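Local atomic coordinates of beta-1,3-1,4-glucanase (Caldicellulosiruptor sp. F32, PDB entry 5H4R), a protein that probably hydrolyses the mixed-linkage beta-1,3-1,4-glucan lichenan as a family 5 glycoside hydrolase and binds cellotetraose in its substrate cleft. Residues N215-R226 / E253-S261. The protein carries 1 engineered substitution. Residues are numbered along the deposited sequence; the frame is centred on the assembly and turned at random.
Sequences NKLNQVFVDTVR and EFKIPKDSS
N215 meets the extended loop 253-261 with both ends of its amide. ND2 donates to E253 O at 2.9 Å, the acceptor lying in the amide plane, whereas K255 N reaches N215 OD1 from well above the carbonyl plane (48°). One water links N215 OD1 to K255 O and to ND2 of N218, an amide nitrogen that also donates to P240 O. One helical turn on, Q219 takes both backbone groups of K258: K258 N lies on a lone pair of Q219 OE1 at 2.9 Å, and NE2 returns a nearly straight bond to K258 O. A bend at chi2 (71°) swings this amide towards the loop, and NE2 also donates to D223 OD1. Replacing Q219 with an alanine removes both amide atoms, and K258 N would probably lose its partner on the helix, while K258 O would keep the water it shares with D223 OD1. Between N218 and V222, the P257 ring packs its CB against V222 CG2 at 3.7 Å, the two side chains crossing at about a right angle, and P257 CG lies 3.8 Å from N218 O. At the far end R226 grips D259 side-on, NE to OD1 at 2.8 Å and NH2 to OD2 at 2.7 Å, with guanidinium and carboxylate planes only 12° apart. S261 N reaches D259 OD1 from the face opposite to R226 NE, closing an Asx turn. The loop thus runs along helix 205-226 outside the eight-stranded TIM barrel, between strands 237-240 and 267-272.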
loop_
_atom_site.group_PDB
_atom_site.type_symbol
_atom_site.label_atom_id
_atom_site.label_comp_id
_atom_site.label_asym_id
_atom_site.label_seq_id
_atom_site.Cartn_x
_atom_site.Cartn_y
_atom_site.Cartn_z
ATOM N N ASN A 215 -2.650 -12.411 -12.447
ATOM C CA ASN A 215 -1.320 -12.865 -12.865
ATOM C C ASN A 215 -0.944 -12.253 -14.212
ATOM O O ASN A 215 0.172 -11.752 -14.391
ATOM C CB ASN A 215 -1.272 -14.389 -12.942
ATOM C CG ASN A 215 -1.230 -15.060 -11.576
ATOM O OD1 ASN A 215 -0.838 -14.449 -10.582
ATOM N ND2 ASN A 215 -1.612 -16.345 -11.532
ATOM N N LYS A 216 -1.878 -12.272 -15.168
ATOM C CA LYS A 216 -1.618 -11.721 -16.492
ATOM C C LYS A 216 -1.346 -10.229 -16.414
ATOM O O LYS A 216 -0.418 -9.709 -17.055
ATOM C CB LYS A 216 -2.814 -11.985 -17.410
ATOM C CG LYS A 216 -2.788 -11.241 -18.745
ATOM C CD LYS A 216 -1.623 -11.707 -19.661
ATOM C CE LYS A 216 -1.768 -11.125 -21.066
ATOM N NZ LYS A 216 -0.600 -11.443 -21.929
ATOM N N LEU A 217 -2.174 -9.511 -15.659
ATOM C CA LEU A 217 -2.035 -8.060 -15.589
ATOM C C LEU A 217 -0.776 -7.648 -14.836
ATOM O O LEU A 217 -0.184 -6.612 -15.157
ATOM C CB LEU A 217 -3.280 -7.471 -14.945
ATOM C CG LEU A 217 -4.545 -7.652 -15.797
ATOM C CD1 LEU A 217 -5.833 -7.404 -14.999
ATOM C CD2 LEU A 217 -4.500 -6.736 -17.020
ATOM N N ASN A 218 -0.340 -8.447 -13.859
ATOM C CA ASN A 218 0.934 -8.180 -13.197
ATOM C C ASN A 218 2.103 -8.419 -14.138
ATOM O O ASN A 218 3.085 -7.665 -14.115
ATOM C CB ASN A 218 1.089 -9.033 -11.937
ATOM C CG ASN A 218 0.327 -8.486 -10.748
ATOM O OD1 ASN A 218 -0.015 -7.309 -10.687
ATOM N ND2 ASN A 218 0.103 -9.350 -9.752
ATOM N N GLN A 219 1.988 -9.400 -15.018
ATOM C CA GLN A 219 3.029 -9.619 -16.016
ATOM C C GLN A 219 3.060 -8.488 -17.039
ATOM O O GLN A 219 4.139 -8.032 -17.441
ATOM C CB GLN A 219 2.809 -10.966 -16.703
ATOM C CG GLN A 219 3.899 -11.308 -17.656
ATOM C CD GLN A 219 5.186 -11.652 -16.950
ATOM O OE1 GLN A 219 5.267 -12.654 -16.218
ATOM N NE2 GLN A 219 6.198 -10.838 -17.154
ATOM N N VAL A 220 1.882 -8.009 -17.463
ATOM C CA VAL A 220 1.811 -6.864 -18.366
ATOM C C VAL A 220 2.483 -5.653 -17.740
ATOM O O VAL A 220 3.252 -4.927 -18.401
ATOM C CB VAL A 220 0.338 -6.584 -18.724
ATOM C CG1 VAL A 220 0.180 -5.260 -19.463
ATOM C CG2 VAL A 220 -0.201 -7.721 -19.571
ATOM N N PHE A 221 2.200 -5.411 -16.460
ATOM C CA PHE A 221 2.809 -4.304 -15.731
ATOM C C PHE A 221 4.324 -4.384 -15.768
ATOM O O PHE A 221 5.002 -3.409 -16.112
ATOM C CB PHE A 221 2.287 -4.303 -14.286
ATOM C CG PHE A 221 3.188 -3.612 -13.280
ATOM C CD1 PHE A 221 3.313 -2.225 -13.262
ATOM C CD2 PHE A 221 3.877 -4.345 -12.327
ATOM C CE1 PHE A 221 4.128 -1.605 -12.298
ATOM C CE2 PHE A 221 4.673 -3.718 -11.372
ATOM C CZ PHE A 221 4.790 -2.353 -11.370
ATOM N N VAL A 222 4.883 -5.525 -15.392
ATOM C CA VAL A 222 6.338 -5.654 -15.375
ATOM C C VAL A 222 6.900 -5.430 -16.773
ATOM O O VAL A 222 7.852 -4.659 -16.964
ATOM C CB VAL A 222 6.754 -7.017 -14.807
ATOM C CG1 VAL A 222 8.256 -7.244 -14.942
ATOM C CG2 VAL A 222 6.334 -7.100 -13.350
ATOM N N ASP A 223 6.329 -6.106 -17.772
ATOM C CA ASP A 223 6.854 -5.986 -19.127
ATOM C C ASP A 223 6.777 -4.542 -19.605
ATOM O O ASP A 223 7.693 -4.039 -20.271
ATOM C CB ASP A 223 6.085 -6.905 -20.079
ATOM C CG ASP A 223 6.330 -8.396 -19.815
ATOM O OD1 ASP A 223 7.299 -8.735 -19.113
ATOM O OD2 ASP A 223 5.569 -9.230 -20.362
ATOM N N THR A 224 5.679 -3.856 -19.276
ATOM C CA THR A 224 5.510 -2.475 -19.718
ATOM C C THR A 224 6.572 -1.584 -19.099
ATOM O O THR A 224 7.210 -0.781 -19.794
ATOM C CB THR A 224 4.102 -1.987 -19.342
ATOM O OG1 THR A 224 3.134 -2.737 -20.091
ATOM C CG2 THR A 224 3.928 -0.523 -19.646
ATOM N N VAL A 225 6.778 -1.713 -17.794
ATOM C CA VAL A 225 7.750 -0.860 -17.113
ATOM C C VAL A 225 9.151 -1.114 -17.662
ATOM O O VAL A 225 9.906 -0.174 -17.930
ATOM C CB VAL A 225 7.694 -1.080 -15.594
ATOM C CG1 VAL A 225 8.864 -0.356 -14.911
ATOM C CG2 VAL A 225 6.362 -0.591 -15.040
ATOM N N ARG A 226 9.547 -2.381 -17.758
ATOM C CA ARG A 226 10.906 -2.685 -18.179
ATOM C C ARG A 226 11.183 -2.167 -19.585
ATOM O O ARG A 226 12.336 -1.825 -19.919
ATOM C CB ARG A 226 11.150 -4.182 -18.115
ATOM C CG ARG A 226 11.021 -4.803 -16.731
ATOM C CD ARG A 226 11.842 -4.086 -15.711
ATOM N NE ARG A 226 11.922 -4.839 -14.453
ATOM C CZ ARG A 226 12.136 -4.285 -13.266
ATOM N NH1 ARG A 226 12.265 -2.967 -13.159
ATOM N NH2 ARG A 226 12.218 -5.058 -12.190
ATOM N N GLU A 253 -1.704 -20.765 -6.844
ATOM C CA GLU A 253 -2.046 -20.209 -8.140
ATOM C C GLU A 253 -1.455 -18.823 -8.379
ATOM O O GLU A 253 -1.463 -18.375 -9.528
ATOM C CB GLU A 253 -3.569 -20.151 -8.295
ATOM C CG GLU A 253 -4.207 -21.523 -8.483
ATOM C CD GLU A 253 -4.571 -22.215 -7.179
ATOM O OE1 GLU A 253 -4.182 -21.742 -6.091
ATOM O OE2 GLU A 253 -5.246 -23.261 -7.254
ATOM N N PHE A 254 -0.958 -18.149 -7.344
ATOM C CA PHE A 254 -0.330 -16.851 -7.529
ATOM C C PHE A 254 1.020 -17.043 -8.206
ATOM O O PHE A 254 1.779 -17.953 -7.860
ATOM C CB PHE A 254 -0.150 -16.136 -6.189
ATOM C CG PHE A 254 0.608 -14.853 -6.309
ATOM C CD1 PHE A 254 -0.007 -13.729 -6.805
ATOM C CD2 PHE A 254 1.943 -14.780 -5.951
ATOM C CE1 PHE A 254 0.690 -12.531 -6.938
ATOM C CE2 PHE A 254 2.644 -13.596 -6.113
ATOM C CZ PHE A 254 2.029 -12.485 -6.605
ATOM N N LYS A 255 1.321 -16.188 -9.191
ATOM C CA LYS A 255 2.578 -16.285 -9.926
ATOM C C LYS A 255 3.343 -14.980 -9.827
ATOM O O LYS A 255 2.810 -13.911 -10.164
ATOM C CB LYS A 255 2.334 -16.626 -11.395
ATOM C CG LYS A 255 1.690 -17.962 -11.634
ATOM C CD LYS A 255 1.458 -18.161 -13.125
ATOM C CE LYS A 255 0.826 -19.511 -13.408
ATOM N NZ LYS A 255 0.436 -19.638 -14.839
ATOM N N ILE A 256 4.588 -15.057 -9.375
ATOM C CA ILE A 256 5.463 -13.885 -9.487
ATOM C C ILE A 256 5.786 -13.671 -10.960
ATOM O O ILE A 256 6.213 -14.630 -11.633
ATOM C CB ILE A 256 6.742 -14.081 -8.680
ATOM C CG1 ILE A 256 6.448 -14.273 -7.195
ATOM C CG2 ILE A 256 7.679 -12.858 -8.873
ATOM C CD1 ILE A 256 7.669 -14.673 -6.394
ATOM N N PRO A 257 5.592 -12.469 -11.507
ATOM C CA PRO A 257 5.894 -12.247 -12.925
ATOM C C PRO A 257 7.345 -12.537 -13.256
ATOM O O PRO A 257 8.248 -12.283 -12.458
ATOM C CB PRO A 257 5.596 -10.754 -13.137
ATOM C CG PRO A 257 4.829 -10.328 -12.000
ATOM C CD PRO A 257 5.052 -11.269 -10.855
ATOM N N LYS A 258 7.554 -13.019 -14.474
ATOM C CA LYS A 258 8.893 -13.135 -15.032
ATOM C C LYS A 258 9.441 -11.739 -15.273
ATOM O O LYS A 258 8.721 -10.848 -15.717
ATOM C CB LYS A 258 8.854 -13.939 -16.327
ATOM C CG LYS A 258 8.174 -15.286 -16.195
ATOM C CD LYS A 258 8.776 -16.163 -15.102
ATOM C CE LYS A 258 10.211 -16.563 -15.412
ATOM N NZ LYS A 258 10.758 -17.486 -14.372
ATOM N N ASP A 259 10.720 -11.544 -14.973
ATOM C CA ASP A 259 11.309 -10.216 -15.004
ATOM C C ASP A 259 12.518 -10.240 -15.918
ATOM O O ASP A 259 13.398 -11.092 -15.774
ATOM C CB ASP A 259 11.701 -9.764 -13.588
ATOM C CG ASP A 259 12.088 -8.299 -13.520
ATOM O OD1 ASP A 259 12.221 -7.661 -14.588
ATOM O OD2 ASP A 259 12.241 -7.793 -12.381
ATOM N N SER A 260 12.554 -9.319 -16.871
ATOM C CA SER A 260 13.674 -9.261 -17.795
ATOM C C SER A 260 14.856 -8.479 -17.243
ATOM O O SER A 260 15.924 -8.486 -17.871
ATOM C CB SER A 260 13.208 -8.638 -19.105
ATOM O OG SER A 260 12.763 -7.315 -18.869
ATOM N N SER A 261 14.705 -7.838 -16.085
ATOM C CA SER A 261 15.809 -7.110 -15.473
ATOM C C SER A 261 17.039 -7.994 -15.367
ATOM O O SER A 261 16.957 -9.141 -14.915
ATOM C CB SER A 261 15.398 -6.623 -14.083
ATOM O OG SER A 261 16.497 -6.017 -13.423
HETATM O O HOH W 1 0.764 -12.158 -10.296
HETATM O O HOH W 2 2.358 -12.927 -13.059
HETATM O O HOH W 3 9.590 -8.981 -17.870
#